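Local coordinates for protein autoinducer 2 sensor kinase/phosphatase LuxQ (Vibrio cholerae, PDB 3C38) that switches between histidine kinase and phosphatase activity in response to AI-2-bound LuxP, and is represented here by its periplasmic sensor domain, at residues S177-A183 with C233-T239; P198-V204 with S215-G219. The contacts are given in a common frame with arbitrary orientation. Numbering follows the deposited sequence.

Contact 1: S177-A183 with C233-T239; sequences SENLVLA and CVYSIQT
Tyr235 (chi1 m) lies beside Val181 and Ala183: its ring edge receives Ala183 CB at 3.7 Å from Tyr235 CE1, and Val181 CB stands 4.1 Å from Tyr235 CB. Strands 179-183 and 233-239 are extended and run antiparallel at 161°, their axes 4.6 Å apart. Leu180 faces Ser236 and Leu182 faces Val234 as non-hydrogen-bonded pairs; Val181-Tyr235 and Ala183-Cys233 are hydrogen-bonded pairs. Tyr235 N gives to Val181 O (2.8 Å) and Val181 N to Tyr235 O (2.9 Å); Cys233 N to Ala183 O and Ala183 N to Cys233 O are both 2.9 Å. On the Leu180 and Leu182 face, Val234 (chi1 t) meets both leucines, CG1 to Leu180 CD2 at 3.9 Å and CG2 to Leu182 CD1 at 3.8 Å; helix 165-174 packs on Leu180. Helix 201-205 covers the Val181, Tyr235 and Ile237 face. Glu178, before the strand, has alpha-region angles (phi/psi -64/-51); Thr239 N donates to Glu178 OE2 (2.7 Å). A water joins Glu178 OE2 and Gln238 NE2, 2.5 Å from each. These are the central strands of a four-stranded antiparallel sheet in a Cache-clan sensor domain: backbone bonds and apolar faces hold its middle, while carboxylate, amide and water take over at the Glu178-Thr239 end.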
ATOM      1  N   SER A 177     -14.459   2.721  14.339  1.00 36.40           N
ATOM      2  CA  SER A 177     -15.190   1.490  14.094  1.00 35.77           C
ATOM      3  C   SER A 177     -14.825   0.433  15.124  1.00 36.05           C
ATOM      4  O   SER A 177     -13.715   0.429  15.657  1.00 37.49           O
ATOM      5  CB  SER A 177     -14.882   0.961  12.690  1.00 35.28           C
ATOM      6  OG  SER A 177     -15.270   1.885  11.688  1.00 36.19           O
ATOM      7  N   GLU A 178     -15.769  -0.459  15.400  1.00 36.17           N
ATOM      8  CA  GLU A 178     -15.567  -1.544  16.356  1.00 35.96           C
ATOM      9  C   GLU A 178     -14.473  -2.475  15.861  1.00 33.10           C
ATOM     10  O   GLU A 178     -13.550  -2.825  16.593  1.00 33.22           O
ATOM     11  CB  GLU A 178     -16.837  -2.368  16.484  1.00 38.87           C
ATOM     12  CG  GLU A 178     -17.556  -2.272  17.794  1.00 47.45           C
ATOM     13  CD  GLU A 178     -18.743  -3.212  17.818  1.00 51.02           C
ATOM     14  OE1 GLU A 178     -18.536  -4.442  17.988  1.00 50.92           O
ATOM     15  OE2 GLU A 178     -19.874  -2.712  17.638  1.00 51.71           O
ATOM     16  N   ASN A 179     -14.618  -2.896  14.611  1.00 29.01           N
ATOM     17  CA  ASN A 179     -13.676  -3.800  13.980  1.00 28.02           C
ATOM     18  C   ASN A 179     -13.799  -3.684  12.471  1.00 28.38           C
ATOM     19  O   ASN A 179     -14.868  -3.345  11.936  1.00 25.56           O
ATOM     20  CB  ASN A 179     -13.962  -5.256  14.382  1.00 25.66           C
ATOM     21  CG  ASN A 179     -13.205  -5.687  15.628  1.00 27.60           C
ATOM     22  OD1 ASN A 179     -11.979  -5.588  15.701  1.00 31.26           O
ATOM     23  ND2 ASN A 179     -13.933  -6.188  16.606  1.00 29.29           N
ATOM     24  N   LEU A 180     -12.695  -3.970  11.792  1.00 27.87           N
ATOM     25  CA  LEU A 180     -12.662  -3.946  10.339  1.00 28.31           C
ATOM     26  C   LEU A 180     -11.971  -5.194   9.803  1.00 26.70           C
ATOM     27  O   LEU A 180     -11.131  -5.806  10.469  1.00 27.18           O
ATOM     28  CB  LEU A 180     -11.914  -2.713   9.818  1.00 27.09           C
ATOM     29  CG  LEU A 180     -12.424  -1.303  10.114  1.00 26.51           C
ATOM     30  CD1 LEU A 180     -11.396  -0.318   9.553  1.00 25.88           C
ATOM     31  CD2 LEU A 180     -13.805  -1.061   9.494  1.00 23.49           C
ATOM     32  N   VAL A 181     -12.340  -5.563   8.585  1.00 28.01           N
ATOM     33  CA  VAL A 181     -11.743  -6.703   7.905  1.00 27.14           C
ATOM     34  C   VAL A 181     -11.516  -6.291   6.454  1.00 27.92           C
ATOM     35  O   VAL A 181     -12.463  -5.916   5.751  1.00 26.79           O
ATOM     36  CB  VAL A 181     -12.674  -7.935   7.892  1.00 27.06           C
ATOM     37  CG1 VAL A 181     -11.980  -9.067   7.149  1.00 27.61           C
ATOM     38  CG2 VAL A 181     -13.043  -8.352   9.319  1.00 25.15           C
ATOM     39  N   LEU A 182     -10.268  -6.335   6.009  1.00 28.13           N
ATOM     40  CA  LEU A 182      -9.964  -5.988   4.632  1.00 29.00           C
ATOM     41  C   LEU A 182      -9.890  -7.312   3.896  1.00 29.32           C
ATOM     42  O   LEU A 182      -9.125  -8.202   4.266  1.00 27.75           O
ATOM     43  CB  LEU A 182      -8.631  -5.236   4.525  1.00 29.99           C
ATOM     44  CG  LEU A 182      -8.153  -4.912   3.099  1.00 29.39           C
ATOM     45  CD1 LEU A 182      -9.211  -4.088   2.377  1.00 29.33           C
ATOM     46  CD2 LEU A 182      -6.834  -4.149   3.150  1.00 29.02           C
ATOM     47  N   ALA A 183     -10.698  -7.447   2.854  1.00 31.88           N
ATOM     48  CA  ALA A 183     -10.715  -8.695   2.113  1.00 34.39           C
ATOM     49  C   ALA A 183     -10.836  -8.526   0.611  1.00 35.46           C
ATOM     50  O   ALA A 183     -11.163  -7.450   0.113  1.00 34.51           O
ATOM     51  CB  ALA A 183     -11.861  -9.568   2.619  1.00 33.30           C
ATOM     52  N   CYS A 233     -12.433  -4.911  -0.436  1.00 29.90           N
ATOM     53  CA  CYS A 233     -13.628  -4.665   0.362  1.00 28.22           C
ATOM     54  C   CYS A 233     -13.371  -4.569   1.864  1.00 26.76           C
ATOM     55  O   CYS A 233     -12.817  -5.471   2.488  1.00 26.36           O
ATOM     56  CB  CYS A 233     -14.665  -5.760   0.106  1.00 30.85           C
ATOM     57  SG  CYS A 233     -16.210  -5.568   1.053  1.00 37.23           S
ATOM     58  N   VAL A 234     -13.787  -3.459   2.445  1.00 27.28           N
ATOM     59  CA  VAL A 234     -13.621  -3.271   3.866  1.00 27.83           C
ATOM     60  C   VAL A 234     -14.933  -3.557   4.586  1.00 28.95           C
ATOM     61  O   VAL A 234     -15.935  -2.868   4.373  1.00 28.19           O
ATOM     62  CB  VAL A 234     -13.178  -1.845   4.198  1.00 28.81           C
ATOM     63  CG1 VAL A 234     -13.139  -1.667   5.720  1.00 26.63           C
ATOM     64  CG2 VAL A 234     -11.791  -1.567   3.582  1.00 30.07           C
ATOM     65  N   TYR A 235     -14.927  -4.588   5.424  1.00 30.25           N
ATOM     66  CA  TYR A 235     -16.108  -4.939   6.199  1.00 31.56           C
ATOM     67  C   TYR A 235     -16.001  -4.204   7.525  1.00 31.22           C
ATOM     68  O   TYR A 235     -14.974  -4.303   8.218  1.00 30.08           O
ATOM     69  CB  TYR A 235     -16.173  -6.446   6.447  1.00 32.14           C
ATOM     70  CG  TYR A 235     -16.336  -7.270   5.193  1.00 34.69           C
ATOM     71  CD1 TYR A 235     -15.229  -7.729   4.489  1.00 35.64           C
ATOM     72  CD2 TYR A 235     -17.607  -7.587   4.704  1.00 35.72           C
ATOM     73  CE1 TYR A 235     -15.378  -8.484   3.330  1.00 38.72           C
ATOM     74  CE2 TYR A 235     -17.768  -8.335   3.551  1.00 37.39           C
ATOM     75  CZ  TYR A 235     -16.651  -8.781   2.867  1.00 39.53           C
ATOM     76  OH  TYR A 235     -16.803  -9.509   1.712  1.00 41.11           O
ATOM     77  N   SER A 236     -17.042  -3.448   7.860  1.00 30.75           N
ATOM     78  CA  SER A 236     -17.061  -2.693   9.106  1.00 34.39           C
ATOM     79  C   SER A 236     -18.162  -3.284   9.979  1.00 36.64           C
ATOM     80  O   SER A 236     -19.290  -3.493   9.523  1.00 37.84           O
ATOM     81  CB  SER A 236     -17.313  -1.198   8.843  1.00 32.94           C
ATOM     82  OG  SER A 236     -18.582  -0.980   8.251  1.00 35.98           O
ATOM     83  N   ILE A 237     -17.828  -3.558  11.234  1.00 36.80           N
ATOM     84  CA  ILE A 237     -18.784  -4.167  12.133  1.00 41.93           C
ATOM     85  C   ILE A 237     -19.202  -3.250  13.257  1.00 42.89           C
ATOM     86  O   ILE A 237     -18.365  -2.654  13.929  1.00 42.03           O
ATOM     87  CB  ILE A 237     -18.208  -5.456  12.734  1.00 42.52           C
ATOM     88  CG1 ILE A 237     -17.353  -6.164  11.682  1.00 44.29           C
ATOM     89  CG2 ILE A 237     -19.336  -6.384  13.169  1.00 44.94           C
ATOM     90  CD1 ILE A 237     -16.583  -7.327  12.212  1.00 46.13           C
ATOM     91  N   GLN A 238     -20.510  -3.142  13.449  1.00 45.70           N
ATOM     92  CA  GLN A 238     -21.053  -2.313  14.508  1.00 51.22           C
ATOM     93  C   GLN A 238     -22.239  -3.028  15.158  1.00 52.19           C
ATOM     94  O   GLN A 238     -23.056  -3.648  14.476  1.00 52.54           O
ATOM     95  CB  GLN A 238     -21.486  -0.961  13.943  1.00 54.30           C
ATOM     96  CG  GLN A 238     -21.172   0.212  14.865  1.00 61.31           C
ATOM     97  CD  GLN A 238     -19.684   0.321  15.197  1.00 63.85           C
ATOM     98  OE1 GLN A 238     -18.841   0.487  14.308  1.00 67.19           O
ATOM     99  NE2 GLN A 238     -19.358   0.226  16.483  1.00 65.39           N
ATOM    100  N   THR A 239     -22.317  -2.952  16.482  1.00 53.91           N
ATOM    101  CA  THR A 239     -23.394  -3.588  17.237  1.00 55.26           C
ATOM    102  C   THR A 239     -24.552  -2.608  17.397  1.00 56.25           C
ATOM    103  O   THR A 239     -24.326  -1.409  17.557  1.00 57.75           O
ATOM    104  CB  THR A 239     -22.902  -4.003  18.630  1.00 54.54           C
ATOM    105  OG1 THR A 239     -22.581  -2.832  19.381  1.00 55.26           O
ATOM    106  CG2 THR A 239     -21.653  -4.852  18.521  1.00 53.37           C
TER
HETATM  107  O   HOH W   1     -18.482   1.673  11.938  1.00 48.75           O
HETATM  108  O   HOH W   2     -20.773  -0.507  18.466  1.00 69.17           O

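Contact 2: P198-V204 with S215-G219; sequences PYSLDYV and SFIVG
Phe216, its ring set by chi1 m (-50°) and chi2 101°, gives the largest share of this contact. Tyr199, with chi1 p (51°) and chi2 79°, directs its ring edge at the Phe216 face in a T-shaped stack, centroids 5.0 Å apart and planes at 64°; the closest atoms are Tyr199 CD2 and Phe216 CG at 3.5 Å. Pro198 adds a tight apolar touch, its CB 3.3 Å from Phe216 CZ.

The backbone of 198-204 passes from an extended Tyr199 (phi/psi -115/145) into the short helix that starts at Leu201. Ser200 is its N-cap: with chi1 p its OG accepts from Tyr203 N at 3.2 Å, while Val204 N bonds Ser200 O at 3.1 Å in the first helical turn. Opposite is the extended start of strand 216-225, where Phe216 and Val218 point toward the helical segment and Ile217 points away. CA atoms are 7.9 Å apart for Tyr199 and Phe216, and 7.0 Å for Val204 and Val218, so the segments meet mainly through side chains.

Tyr203 (chi1 t, 159°) reaches across with its OH 3.2 Å from Phe216 O and 4.1 Å from Val218 CG2. A water bridges Tyr203 and Phe216, 3.3 Å from Tyr203 OH and accepting from Phe216 N at 2.7 Å. Val204 and Val218, both chi1 t, meet CG1 to CG1 at 4.2 Å.

The helix thus lies across one face of the four-stranded sheet of this periplasmic domain: Val204 also rests on Tyr235 and Ile237 of strand 228-239 and on Val181 of strand 179-184, while Phe216 touches Thr239 on the adjoining strand.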
ATOM      1  N   PRO A 198     -17.973 -11.768  19.844  1.00 37.79           N
ATOM      2  CA  PRO A 198     -19.140 -12.653  19.739  1.00 38.14           C
ATOM      3  C   PRO A 198     -19.265 -13.193  18.319  1.00 38.67           C
ATOM      4  O   PRO A 198     -19.911 -14.213  18.078  1.00 37.66           O
ATOM      5  CB  PRO A 198     -20.308 -11.733  20.086  1.00 38.43           C
ATOM      6  CG  PRO A 198     -19.678 -10.692  20.982  1.00 36.58           C
ATOM      7  CD  PRO A 198     -18.385 -10.419  20.271  1.00 36.85           C
ATOM      8  N   TYR A 199     -18.644 -12.485  17.381  1.00 38.52           N
ATOM      9  CA  TYR A 199     -18.672 -12.872  15.971  1.00 38.55           C
ATOM     10  C   TYR A 199     -17.268 -13.243  15.487  1.00 38.09           C
ATOM     11  O   TYR A 199     -16.277 -12.655  15.932  1.00 39.72           O
ATOM     12  CB  TYR A 199     -19.238 -11.717  15.139  1.00 36.32           C
ATOM     13  CG  TYR A 199     -18.558 -10.389  15.408  1.00 36.26           C
ATOM     14  CD1 TYR A 199     -17.315 -10.090  14.846  1.00 34.39           C
ATOM     15  CD2 TYR A 199     -19.146  -9.442  16.247  1.00 35.02           C
ATOM     16  CE1 TYR A 199     -16.673  -8.888  15.113  1.00 33.61           C
ATOM     17  CE2 TYR A 199     -18.518  -8.240  16.522  1.00 34.92           C
ATOM     18  CZ  TYR A 199     -17.280  -7.967  15.953  1.00 36.43           C
ATOM     19  OH  TYR A 199     -16.648  -6.782  16.246  1.00 35.62           O
ATOM     20  N   SER A 200     -17.186 -14.217  14.584  1.00 35.60           N
ATOM     21  CA  SER A 200     -15.899 -14.660  14.056  1.00 36.51           C
ATOM     22  C   SER A 200     -15.531 -13.971  12.735  1.00 35.67           C
ATOM     23  O   SER A 200     -16.378 -13.362  12.079  1.00 35.52           O
ATOM     24  CB  SER A 200     -15.918 -16.171  13.829  1.00 34.86           C
ATOM     25  OG  SER A 200     -16.827 -16.500  12.795  1.00 37.04           O
ATOM     26  N   LEU A 201     -14.265 -14.078  12.349  1.00 35.83           N
ATOM     27  CA  LEU A 201     -13.802 -13.474  11.100  1.00 36.73           C
ATOM     28  C   LEU A 201     -14.610 -14.060   9.952  1.00 38.21           C
ATOM     29  O   LEU A 201     -15.063 -13.342   9.051  1.00 35.55           O
ATOM     30  CB  LEU A 201     -12.317 -13.772  10.881  1.00 35.41           C
ATOM     31  CG  LEU A 201     -11.740 -13.339   9.530  1.00 35.27           C
ATOM     32  CD1 LEU A 201     -11.975 -11.857   9.322  1.00 32.71           C
ATOM     33  CD2 LEU A 201     -10.260 -13.657   9.488  1.00 33.65           C
ATOM     34  N   ASP A 202     -14.780 -15.377  10.012  1.00 39.07           N
ATOM     35  CA  ASP A 202     -15.528 -16.137   9.022  1.00 42.00           C
ATOM     36  C   ASP A 202     -16.938 -15.575   8.826  1.00 42.85           C
ATOM     37  O   ASP A 202     -17.407 -15.419   7.697  1.00 42.63           O
ATOM     38  CB  ASP A 202     -15.595 -17.593   9.477  1.00 46.71           C
ATOM     39  CG  ASP A 202     -16.163 -18.513   8.422  1.00 51.47           C
ATOM     40  OD1 ASP A 202     -17.332 -18.317   8.014  1.00 53.66           O
ATOM     41  OD2 ASP A 202     -15.434 -19.441   8.009  1.00 53.36           O
ATOM     42  N   TYR A 203     -17.613 -15.272   9.933  1.00 43.44           N
ATOM     43  CA  TYR A 203     -18.963 -14.710   9.888  1.00 43.18           C
ATOM     44  C   TYR A 203     -18.947 -13.337   9.216  1.00 44.18           C
ATOM     45  O   TYR A 203     -19.745 -13.053   8.326  1.00 44.70           O
ATOM     46  CB  TYR A 203     -19.521 -14.563  11.304  1.00 40.98           C
ATOM     47  CG  TYR A 203     -20.646 -13.553  11.402  1.00 41.91           C
ATOM     48  CD1 TYR A 203     -21.905 -13.808  10.840  1.00 40.06           C
ATOM     49  CD2 TYR A 203     -20.437 -12.314  12.014  1.00 42.12           C
ATOM     50  CE1 TYR A 203     -22.920 -12.848  10.892  1.00 40.85           C
ATOM     51  CE2 TYR A 203     -21.448 -11.345  12.067  1.00 39.65           C
ATOM     52  CZ  TYR A 203     -22.680 -11.617  11.505  1.00 40.73           C
ATOM     53  OH  TYR A 203     -23.664 -10.653  11.541  1.00 39.80           O
ATOM     54  N   VAL A 204     -18.045 -12.482   9.680  1.00 43.64           N
ATOM     55  CA  VAL A 204     -17.891 -11.150   9.131  1.00 42.91           C
ATOM     56  C   VAL A 204     -17.647 -11.188   7.615  1.00 44.57           C
ATOM     57  O   VAL A 204     -18.290 -10.434   6.886  1.00 43.09           O
ATOM     58  CB  VAL A 204     -16.720 -10.418   9.797  1.00 41.68           C
ATOM     59  CG1 VAL A 204     -16.595  -9.021   9.230  1.00 41.57           C
ATOM     60  CG2 VAL A 204     -16.917 -10.385  11.309  1.00 41.45           C
ATOM     61  N   SER A 215     -27.728  -8.437  15.433  1.00 49.30           N
ATOM     62  CA  SER A 215     -26.994  -7.928  16.568  1.00 47.42           C
ATOM     63  C   SER A 215     -25.752  -7.181  16.112  1.00 45.58           C
ATOM     64  O   SER A 215     -25.424  -6.127  16.650  1.00 45.27           O
ATOM     65  CB  SER A 215     -26.605  -9.083  17.485  1.00 46.21           C
ATOM     66  OG  SER A 215     -27.759  -9.815  17.843  1.00 46.32           O
ATOM     67  N   PHE A 216     -25.062  -7.727  15.122  1.00 44.54           N
ATOM     68  CA  PHE A 216     -23.855  -7.085  14.633  1.00 46.99           C
ATOM     69  C   PHE A 216     -23.958  -6.691  13.175  1.00 47.53           C
ATOM     70  O   PHE A 216     -23.720  -7.506  12.282  1.00 48.64           O
ATOM     71  CB  PHE A 216     -22.662  -8.006  14.840  1.00 46.21           C
ATOM     72  CG  PHE A 216     -22.576  -8.543  16.224  1.00 48.86           C
ATOM     73  CD1 PHE A 216     -22.993  -9.838  16.506  1.00 48.66           C
ATOM     74  CD2 PHE A 216     -22.104  -7.748  17.262  1.00 49.08           C
ATOM     75  CE1 PHE A 216     -22.951 -10.328  17.797  1.00 48.76           C
ATOM     76  CE2 PHE A 216     -22.060  -8.234  18.568  1.00 49.38           C
ATOM     77  CZ  PHE A 216     -22.480  -9.526  18.833  1.00 49.24           C
ATOM     78  N   ILE A 217     -24.313  -5.431  12.952  1.00 46.46           N
ATOM     79  CA  ILE A 217     -24.463  -4.879  11.614  1.00 44.65           C
ATOM     80  C   ILE A 217     -23.109  -4.816  10.906  1.00 43.72           C
ATOM     81  O   ILE A 217     -22.148  -4.264  11.440  1.00 43.29           O
ATOM     82  CB  ILE A 217     -25.069  -3.469  11.698  1.00 45.15           C
ATOM     83  CG1 ILE A 217     -26.344  -3.515  12.551  1.00 46.00           C
ATOM     84  CG2 ILE A 217     -25.377  -2.949  10.304  1.00 45.77           C
ATOM     85  CD1 ILE A 217     -27.071  -2.183  12.682  1.00 46.11           C
ATOM     86  N   VAL A 218     -23.027  -5.399   9.712  1.00 43.00           N
ATOM     87  CA  VAL A 218     -21.774  -5.386   8.962  1.00 43.47           C
ATOM     88  C   VAL A 218     -21.867  -4.591   7.664  1.00 43.96           C
ATOM     89  O   VAL A 218     -22.547  -4.988   6.714  1.00 42.02           O
ATOM     90  CB  VAL A 218     -21.285  -6.807   8.588  1.00 42.94           C
ATOM     91  CG1 VAL A 218     -19.870  -6.721   8.035  1.00 41.01           C
ATOM     92  CG2 VAL A 218     -21.330  -7.729   9.801  1.00 42.08           C
ATOM     93  N   GLY A 219     -21.172  -3.462   7.631  1.00 43.78           N
ATOM     94  CA  GLY A 219     -21.169  -2.648   6.433  1.00 41.68           C
ATOM     95  C   GLY A 219     -20.088  -3.128   5.481  1.00 40.17           C
ATOM     96  O   GLY A 219     -19.143  -3.802   5.894  1.00 40.70           O
TER
HETATM   97  O   HOH W   3     -25.700 -10.054  14.024  1.00 72.57           O

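After the long N-terminal helix and the five-stranded sheet, helix 165-174 leads into strand 179-184; the chain turns back as strand 187-191 and leaves the sheet for helix 201-205. Contact 2 closes the short loop between that helix and the start of strand 216-225; strand 228-239 then returns alongside and closes the longer loop of contact 1, so the smaller closure falls within the larger. Their centres are 8 Å apart. Ser236 O and Gly219 N, 2.7 Å apart, probably hydrogen-bond between neighbouring strands; Asn179 ND2 probably bonds Tyr199 OH (2.8 Å), tying strand 179-184 to the loop before the helix. Ile237 CD1 packs on Val204 CG2 at 3.2 Å, joining sheet and helix.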